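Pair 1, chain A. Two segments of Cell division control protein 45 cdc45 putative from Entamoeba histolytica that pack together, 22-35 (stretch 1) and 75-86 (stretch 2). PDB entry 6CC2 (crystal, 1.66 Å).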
# COMPACT_ATOMS: atom_id res chain seq x y z
N LYS A 22 20.54 -20.26 -20.89
CA LYS A 22 21.28 -19.47 -19.91
C LYS A 22 20.78 -18.03 -19.81
O LYS A 22 21.47 -17.18 -19.23
CB LYS A 22 22.79 -19.45 -20.21
CG LYS A 22 23.66 -19.06 -19.03
CD LYS A 22 24.86 -18.23 -19.45
CE LYS A 22 25.80 -19.00 -20.36
NZ LYS A 22 26.97 -18.18 -20.78
N LYS A 23 19.61 -17.73 -20.36
CA LYS A 23 19.03 -16.40 -20.25
C LYS A 23 18.19 -16.30 -18.97
O LYS A 23 17.80 -17.30 -18.37
CB LYS A 23 18.18 -16.10 -21.48
CG LYS A 23 18.98 -16.10 -22.79
CD LYS A 23 18.07 -15.87 -23.99
CE LYS A 23 18.87 -15.63 -25.25
NZ LYS A 23 17.98 -15.35 -26.41
N THR A 24 17.93 -15.06 -18.56
CA THR A 24 17.30 -14.80 -17.27
C THR A 24 16.05 -13.93 -17.41
O THR A 24 15.79 -13.31 -18.45
CB THR A 24 18.28 -14.12 -16.29
OG1 THR A 24 18.50 -12.77 -16.71
CG2 THR A 24 19.60 -14.86 -16.26
N ILE A 25 15.26 -13.90 -16.34
CA ILE A 25 14.03 -13.12 -16.26
C ILE A 25 14.26 -11.99 -15.26
O ILE A 25 14.75 -12.22 -14.15
CB ILE A 25 12.84 -13.99 -15.82
CG1 ILE A 25 12.65 -15.18 -16.78
CG2 ILE A 25 11.57 -13.16 -15.74
CD1 ILE A 25 11.79 -16.28 -16.18
N GLN A 26 13.89 -10.78 -15.64
CA GLN A 26 14.03 -9.60 -14.81
C GLN A 26 12.64 -9.12 -14.44
O GLN A 26 11.81 -8.88 -15.33
CB GLN A 26 14.79 -8.52 -15.57
CG GLN A 26 15.66 -7.65 -14.74
CD GLN A 26 16.40 -6.65 -15.60
OE1 GLN A 26 15.93 -6.30 -16.68
NE2 GLN A 26 17.53 -6.16 -15.12
N LEU A 27 12.37 -8.97 -13.14
CA LEU A 27 11.06 -8.53 -12.68
C LEU A 27 11.20 -7.18 -11.99
O LEU A 27 11.90 -7.07 -10.98
CB LEU A 27 10.45 -9.56 -11.72
CG LEU A 27 10.21 -10.93 -12.36
CD1 LEU A 27 11.35 -11.88 -12.00
CD2 LEU A 27 8.87 -11.49 -11.97
N TYR A 28 10.58 -6.16 -12.57
CA TYR A 28 10.59 -4.80 -12.04
C TYR A 28 9.38 -4.64 -11.11
O TYR A 28 8.24 -4.83 -11.53
CB TYR A 28 10.53 -3.80 -13.19
CG TYR A 28 11.73 -3.79 -14.11
CD1 TYR A 28 12.06 -4.90 -14.87
CD2 TYR A 28 12.52 -2.67 -14.23
CE1 TYR A 28 13.17 -4.90 -15.71
CE2 TYR A 28 13.62 -2.63 -15.08
CZ TYR A 28 13.94 -3.76 -15.81
OH TYR A 28 15.03 -3.72 -16.64
N VAL A 29 9.64 -4.29 -9.86
CA VAL A 29 8.65 -4.35 -8.80
C VAL A 29 8.44 -2.95 -8.26
O VAL A 29 9.37 -2.35 -7.72
CB VAL A 29 9.07 -5.31 -7.69
CG1 VAL A 29 7.96 -5.45 -6.67
CG2 VAL A 29 9.47 -6.66 -8.26
N SER A 30 7.25 -2.44 -8.41
CA SER A 30 6.89 -1.16 -7.81
C SER A 30 6.57 -1.33 -6.32
O SER A 30 6.34 -2.44 -5.85
CB SER A 30 5.72 -0.57 -8.57
OG SER A 30 4.57 -1.36 -8.42
N PRO A 31 6.57 -0.23 -5.55
CA PRO A 31 6.58 -0.36 -4.07
C PRO A 31 5.21 -0.54 -3.43
O PRO A 31 4.69 0.32 -2.71
CB PRO A 31 7.24 0.94 -3.61
CG PRO A 31 7.54 1.74 -4.85
CD PRO A 31 6.80 1.16 -5.98
N THR A 32 4.59 -1.70 -3.68
CA THR A 32 3.37 -2.09 -2.97
C THR A 32 3.54 -3.51 -2.45
O THR A 32 4.29 -4.30 -3.01
CB THR A 32 2.12 -2.02 -3.87
OG1 THR A 32 2.10 -3.08 -4.80
CG2 THR A 32 2.05 -0.66 -4.62
N VAL A 33 2.84 -3.82 -1.36
CA VAL A 33 2.90 -5.18 -0.84
C VAL A 33 2.34 -6.16 -1.85
O VAL A 33 2.84 -7.28 -2.01
CB VAL A 33 2.15 -5.26 0.50
CG1 VAL A 33 2.07 -6.72 0.97
CG2 VAL A 33 2.84 -4.40 1.56
N ASP A 34 1.26 -5.76 -2.54
CA ASP A 34 0.69 -6.59 -3.62
C ASP A 34 1.73 -6.94 -4.67
O ASP A 34 1.80 -8.07 -5.15
CB ASP A 34 -0.50 -5.85 -4.23
CG ASP A 34 -1.41 -6.73 -5.07
OD1 ASP A 34 -1.44 -7.98 -4.91
OD2 ASP A 34 -2.15 -6.14 -5.89
N ALA A 35 2.56 -5.97 -5.04
CA ALA A 35 3.61 -6.24 -6.01
C ALA A 35 4.61 -7.26 -5.48
O ALA A 35 5.05 -8.14 -6.23
CB ALA A 35 4.33 -4.95 -6.40
N THR A 75 23.34 -8.12 -21.05
CA THR A 75 23.33 -9.27 -20.15
C THR A 75 22.45 -10.34 -20.78
O THR A 75 22.04 -10.24 -21.94
CB THR A 75 22.84 -8.88 -18.75
OG1 THR A 75 22.70 -10.05 -17.94
CG2 THR A 75 21.52 -8.16 -18.84
N ASP A 76 22.15 -11.38 -20.00
CA ASP A 76 21.41 -12.53 -20.47
C ASP A 76 19.90 -12.40 -20.24
O ASP A 76 19.19 -13.41 -20.27
CB ASP A 76 21.93 -13.80 -19.80
CG ASP A 76 23.41 -14.02 -20.03
OD1 ASP A 76 23.87 -13.85 -21.19
OD2 ASP A 76 24.13 -14.34 -19.06
N VAL A 77 19.40 -11.19 -20.01
CA VAL A 77 17.98 -11.02 -19.74
C VAL A 77 17.20 -11.21 -21.03
O VAL A 77 17.41 -10.49 -22.01
CB VAL A 77 17.70 -9.66 -19.09
CG1 VAL A 77 16.21 -9.48 -18.86
CG2 VAL A 77 18.45 -9.55 -17.79
N HIS A 78 16.29 -12.19 -21.04
CA HIS A 78 15.46 -12.48 -22.20
C HIS A 78 14.01 -12.05 -22.02
O HIS A 78 13.31 -11.88 -23.02
CB HIS A 78 15.48 -13.99 -22.50
CG HIS A 78 14.88 -14.86 -21.43
ND1 HIS A 78 13.55 -15.19 -21.38
CD2 HIS A 78 15.45 -15.47 -20.36
CE1 HIS A 78 13.31 -15.97 -20.35
NE2 HIS A 78 14.45 -16.16 -19.71
N THR A 79 13.56 -11.84 -20.79
CA THR A 79 12.18 -11.52 -20.51
C THR A 79 12.17 -10.51 -19.36
O THR A 79 12.97 -10.64 -18.43
CB THR A 79 11.37 -12.75 -20.10
OG1 THR A 79 11.41 -13.73 -21.12
CG2 THR A 79 9.93 -12.39 -19.83
N VAL A 80 11.27 -9.54 -19.42
CA VAL A 80 11.03 -8.63 -18.31
C VAL A 80 9.56 -8.68 -17.94
O VAL A 80 8.69 -8.77 -18.82
CB VAL A 80 11.47 -7.18 -18.62
CG1 VAL A 80 12.94 -7.16 -18.94
CG2 VAL A 80 10.64 -6.59 -19.75
N PHE A 81 9.29 -8.62 -16.64
CA PHE A 81 7.96 -8.42 -16.09
C PHE A 81 7.95 -7.07 -15.38
O PHE A 81 8.86 -6.79 -14.60
CB PHE A 81 7.60 -9.51 -15.08
CG PHE A 81 7.27 -10.81 -15.69
CD1 PHE A 81 8.28 -11.69 -16.07
CD2 PHE A 81 5.94 -11.19 -15.89
CE1 PHE A 81 7.96 -12.92 -16.62
CE2 PHE A 81 5.64 -12.42 -16.45
CZ PHE A 81 6.65 -13.27 -16.82
N PHE A 82 6.94 -6.26 -15.67
CA PHE A 82 6.67 -5.03 -14.94
C PHE A 82 5.48 -5.29 -14.03
O PHE A 82 4.40 -5.67 -14.52
CB PHE A 82 6.39 -3.88 -15.91
CG PHE A 82 7.53 -3.57 -16.85
CD1 PHE A 82 8.85 -3.64 -16.43
CD2 PHE A 82 7.28 -3.22 -18.16
CE1 PHE A 82 9.90 -3.35 -17.29
CE2 PHE A 82 8.32 -2.93 -19.03
CZ PHE A 82 9.64 -2.99 -18.59
N ILE A 83 5.69 -5.14 -12.72
CA ILE A 83 4.68 -5.51 -11.72
C ILE A 83 4.12 -4.26 -11.06
O ILE A 83 4.85 -3.51 -10.39
CB ILE A 83 5.28 -6.48 -10.69
CG1 ILE A 83 5.75 -7.76 -11.38
CG2 ILE A 83 4.27 -6.79 -9.59
CD1 ILE A 83 6.48 -8.73 -10.47
N ASP A 84 2.80 -4.08 -11.22
CA ASP A 84 2.00 -2.98 -10.63
C ASP A 84 2.47 -1.62 -11.13
O ASP A 84 2.26 -0.60 -10.49
CB ASP A 84 1.97 -3.03 -9.10
CG ASP A 84 0.54 -2.82 -8.54
OD1 ASP A 84 -0.42 -2.73 -9.33
OD2 ASP A 84 0.37 -2.76 -7.29
N CYS A 85 3.07 -1.59 -12.31
CA CYS A 85 3.39 -0.36 -13.01
C CYS A 85 3.44 -0.67 -14.51
O CYS A 85 3.39 -1.83 -14.92
CB CYS A 85 4.72 0.23 -12.54
SG CYS A 85 6.16 -0.84 -12.81
N ALA A 86 3.49 0.40 -15.30
CA ALA A 86 3.73 0.41 -16.73
C ALA A 86 2.51 0.14 -17.59
O ALA A 86 2.48 0.52 -18.76
CB ALA A 86 4.81 -0.62 -17.11
O HOH W 1 15.05 -17.79 -16.75
O HOH W 2 -1.92 -3.48 -5.88

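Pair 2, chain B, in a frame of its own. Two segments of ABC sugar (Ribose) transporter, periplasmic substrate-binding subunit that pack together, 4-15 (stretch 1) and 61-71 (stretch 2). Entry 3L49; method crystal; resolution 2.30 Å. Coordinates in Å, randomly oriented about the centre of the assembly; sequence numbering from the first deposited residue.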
# COMPACT_ATOMS: atom_id res chain seq x y z
N GLU B 4 -3.74 -27.80 -11.35
CA GLU B 4 -2.94 -29.03 -11.26
C GLU B 4 -1.83 -29.21 -12.30
O GLU B 4 -0.73 -29.68 -11.97
CB GLU B 4 -3.81 -30.29 -11.14
CG GLU B 4 -4.51 -30.73 -12.42
CD GLU B 4 -4.21 -32.17 -12.79
OE1 GLU B 4 -3.91 -32.42 -13.99
OE2 GLU B 4 -4.25 -33.05 -11.90
N GLY B 5 -2.09 -28.82 -13.54
CA GLY B 5 -1.07 -28.92 -14.57
C GLY B 5 -0.56 -27.56 -14.99
O GLY B 5 -0.16 -27.37 -16.13
N LYS B 6 -0.59 -26.60 -14.06
CA LYS B 6 -0.34 -25.21 -14.42
C LYS B 6 0.85 -24.61 -13.70
O LYS B 6 1.21 -25.03 -12.59
CB LYS B 6 -1.59 -24.34 -14.20
CG LYS B 6 -2.93 -24.98 -14.59
CD LYS B 6 -3.29 -24.81 -16.04
CE LYS B 6 -4.49 -25.70 -16.39
NZ LYS B 6 -5.11 -25.32 -17.69
N THR B 7 1.46 -23.62 -14.34
CA THR B 7 2.57 -22.88 -13.77
C THR B 7 2.19 -21.41 -13.74
O THR B 7 1.83 -20.84 -14.77
CB THR B 7 3.86 -23.06 -14.60
OG1 THR B 7 4.09 -24.45 -14.85
CG2 THR B 7 5.06 -22.49 -13.85
N ILE B 8 2.26 -20.82 -12.55
CA ILE B 8 1.92 -19.41 -12.38
C ILE B 8 3.14 -18.64 -11.91
O ILE B 8 3.73 -18.97 -10.88
CB ILE B 8 0.76 -19.20 -11.35
CG1 ILE B 8 -0.42 -20.16 -11.59
CG2 ILE B 8 0.31 -17.72 -11.29
CD1 ILE B 8 -1.09 -20.09 -12.95
N GLY B 9 3.52 -17.63 -12.67
CA GLY B 9 4.58 -16.72 -12.26
C GLY B 9 4.07 -15.61 -11.36
O GLY B 9 2.98 -15.09 -11.56
N ILE B 10 4.87 -15.26 -10.35
CA ILE B 10 4.62 -14.11 -9.47
C ILE B 10 5.78 -13.13 -9.61
O ILE B 10 6.94 -13.51 -9.46
CB ILE B 10 4.53 -14.54 -7.98
CG1 ILE B 10 3.40 -15.54 -7.75
CG2 ILE B 10 4.38 -13.32 -7.06
CD1 ILE B 10 3.63 -16.38 -6.53
N THR B 11 5.46 -11.87 -9.91
CA THR B 11 6.47 -10.81 -9.91
C THR B 11 6.10 -9.66 -8.95
O THR B 11 5.21 -8.87 -9.23
CB THR B 11 6.86 -10.31 -11.36
OG1 THR B 11 7.64 -9.11 -11.28
CG2 THR B 11 5.64 -10.05 -12.23
N ALA B 12 6.78 -9.59 -7.81
CA ALA B 12 6.56 -8.56 -6.81
C ALA B 12 7.76 -7.64 -6.75
O ALA B 12 8.89 -8.06 -6.99
CB ALA B 12 6.36 -9.21 -5.46
N ILE B 13 7.54 -6.37 -6.39
CA ILE B 13 8.68 -5.46 -6.29
C ILE B 13 9.48 -5.65 -4.98
O ILE B 13 10.64 -5.28 -4.90
CB ILE B 13 8.31 -3.97 -6.55
CG1 ILE B 13 9.59 -3.16 -6.86
CG2 ILE B 13 7.47 -3.40 -5.40
CD1 ILE B 13 9.37 -1.79 -7.47
N GLY B 14 8.87 -6.27 -3.97
CA GLY B 14 9.59 -6.55 -2.75
C GLY B 14 8.85 -7.43 -1.78
O GLY B 14 7.66 -7.74 -1.97
N THR B 15 9.57 -7.86 -0.75
CA THR B 15 9.00 -8.53 0.43
C THR B 15 9.65 -7.91 1.66
O THR B 15 9.72 -8.52 2.73
CB THR B 15 9.26 -10.07 0.43
OG1 THR B 15 10.64 -10.33 0.69
CG2 THR B 15 8.85 -10.72 -0.90
N LYS B 61 7.15 -18.78 -20.34
CA LYS B 61 5.78 -19.09 -20.78
C LYS B 61 4.91 -19.78 -19.71
O LYS B 61 4.60 -20.98 -19.84
CB LYS B 61 5.80 -19.91 -22.07
CG LYS B 61 6.38 -19.19 -23.27
CD LYS B 61 6.69 -20.18 -24.39
CE LYS B 61 7.28 -19.47 -25.60
NZ LYS B 61 8.57 -18.80 -25.27
N PRO B 62 4.52 -19.04 -18.64
CA PRO B 62 3.65 -19.68 -17.67
C PRO B 62 2.19 -19.60 -18.13
O PRO B 62 1.88 -18.92 -19.12
CB PRO B 62 3.87 -18.84 -16.39
CG PRO B 62 4.70 -17.64 -16.80
CD PRO B 62 4.79 -17.64 -18.29
N ASP B 63 1.31 -20.31 -17.43
CA ASP B 63 -0.12 -20.25 -17.72
C ASP B 63 -0.76 -18.89 -17.36
O ASP B 63 -1.77 -18.51 -17.95
CB ASP B 63 -0.86 -21.42 -17.06
CG ASP B 63 -0.30 -22.77 -17.49
OD1 ASP B 63 -0.89 -23.41 -18.39
OD2 ASP B 63 0.74 -23.19 -16.94
N ALA B 64 -0.16 -18.17 -16.40
CA ALA B 64 -0.50 -16.77 -16.09
C ALA B 64 0.56 -16.08 -15.22
O ALA B 64 1.36 -16.73 -14.56
CB ALA B 64 -1.86 -16.66 -15.41
N ILE B 65 0.55 -14.75 -15.23
CA ILE B 65 1.44 -13.95 -14.39
C ILE B 65 0.64 -13.10 -13.39
O ILE B 65 -0.36 -12.48 -13.76
CB ILE B 65 2.39 -13.08 -15.27
CG1 ILE B 65 3.40 -13.98 -15.99
CG2 ILE B 65 3.12 -12.00 -14.43
CD1 ILE B 65 4.18 -13.29 -17.11
N ILE B 66 1.07 -13.11 -12.12
CA ILE B 66 0.55 -12.16 -11.13
C ILE B 66 1.60 -11.12 -10.78
O ILE B 66 2.69 -11.44 -10.33
CB ILE B 66 0.06 -12.83 -9.82
CG1 ILE B 66 -0.77 -14.09 -10.09
CG2 ILE B 66 -0.78 -11.83 -9.04
CD1 ILE B 66 -1.23 -14.80 -8.83
N GLU B 67 1.26 -9.86 -10.99
CA GLU B 67 2.18 -8.77 -10.70
C GLU B 67 1.77 -8.12 -9.38
O GLU B 67 0.60 -7.82 -9.17
CB GLU B 67 2.16 -7.77 -11.86
CG GLU B 67 3.40 -6.88 -11.98
CD GLU B 67 3.47 -5.82 -10.89
OE1 GLU B 67 2.41 -5.30 -10.48
OE2 GLU B 67 4.59 -5.53 -10.43
N GLN B 68 2.73 -7.86 -8.50
CA GLN B 68 2.43 -7.21 -7.22
C GLN B 68 3.18 -5.89 -7.02
O GLN B 68 4.41 -5.87 -6.99
CB GLN B 68 2.70 -8.17 -6.07
CG GLN B 68 2.60 -7.56 -4.69
CD GLN B 68 2.76 -8.60 -3.61
OE1 GLN B 68 2.27 -9.72 -3.74
NE2 GLN B 68 3.46 -8.24 -2.53
N LEU B 69 2.42 -4.80 -6.89
CA LEU B 69 2.93 -3.45 -6.59
C LEU B 69 3.99 -2.91 -7.55
O LEU B 69 4.18 -3.44 -8.64
CB LEU B 69 3.40 -3.34 -5.13
CG LEU B 69 2.26 -3.28 -4.11
CD1 LEU B 69 2.72 -3.83 -2.77
CD2 LEU B 69 1.70 -1.86 -3.97
N GLY B 70 4.67 -1.84 -7.15
CA GLY B 70 5.68 -1.22 -7.99
C GLY B 70 5.17 -0.02 -8.76
O GLY B 70 3.98 0.32 -8.69
N ASN B 71 6.07 0.62 -9.49
CA ASN B 71 5.76 1.80 -10.29
C ASN B 71 5.16 1.42 -11.63
O ASN B 71 5.78 0.69 -12.41
CB ASN B 71 7.00 2.65 -10.49
CG ASN B 71 7.24 3.63 -9.35
OD1 ASN B 71 7.67 4.75 -9.59
ND2 ASN B 71 6.95 3.22 -8.12

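Pair 1 and pair 2 each join two parallel neighbouring strands, and N, CA and C of 14 central residues superpose with an RMSD of 0.4 Å. The strand axes approach to 4.6 Å in both, with N-to-C directions 16° apart in pair 1 and 14° in pair 2. The match runs from T24(A) = T7(B) to S30(A) = I13(B) on the first stretch and from V77(A) = P62(B) to D84(A) = L69(B) on the second.

The backbone ladder is the same. In pair 1, Q26(A) N donates to T79(A) O (2.9 Å), F81(A) N to Q26(A) O (2.9 Å), Y28(A) N to F81(A) O (2.7 Å) and I83(A) N to Y28(A) O (2.8 Å). In pair 2 the matching bonds are G9(B) N to A64(B) O (3.0 Å), I66(B) N to G9(B) O (2.8 Å), T11(B) N to I66(B) O (2.8 Å) and Q68(B) N to T11(B) O (2.8 Å). Because parallel strands bond in this staggered way, alternate residues of the first strand supply both N and O, while their neighbours turn CA toward a carbonyl, as I25(A) CA does to T79(A) O (3.5 Å) and I8(B) CA to A64(B) O (3.5 Å).

In both pairs the register skips a residue at the start of the ladder, H78(A) in pair 1 and D63(B) in pair 2; in pair 1 this is a beta bulge between T24(A) and I25(A). The skipped residue bonds back in both, H78(A) N donating to T24(A) O (2.9 Å) and D63(B) N to T7(B) O (2.8 Å). What differs is the acceptor of the first-strand amide: T24(A) N donates to a carbonyl, D76(A) O (2.7 Å), T7(B) N to a side chain, D63(B) OD2 (2.7 Å). The H78(A) side chain instead lies against K23(A) and I25(A), with I25(A) CG1 3.6 Å from H78(A) NE2.

On the face carrying I25(A), L27(A), F81(A) and I83(A), pair 1 packs apolar groups: I25(A) CG2 meets the edge of the F81(A) ring at CD1 (3.6 Å), and L27(A) CD2 reaches I83(A) CD1 (3.9 Å). Pair 2 fills the F81(A) position with I66(B), whose CG1 lies 4.0 Å from I8(B) CG2; at the I83(A) position Q68(B) sets its CB 3.9 Å from A12(B) CB.

The other face diverges most. F82(A) turns its edge to the face of the Y28(A) ring, centroids 5.1 Å apart and planes at 82°, while Y28(A) OH donates to Q26(A) OE1 (2.7 Å). Pair 2 has T11(B) and E67(B) in place of the rings, with T11(B) CG2 3.9 Å from E67(B) CG, and G9(B) in place of Q26(A).

At the far end, S30(A) N donates to I83(A) O (3.3 Å) and I13(B) N likewise to Q68(B) O (3.2 Å); the side chains differ, S30(A) OG adding a second bond to I83(A) O (2.9 Å) and I13(B) CG2 packing on L69(B) CB (4.1 Å). At the L69(B) position, D84(A) OD2 accepts from T32(A) OG1 (3.0 Å).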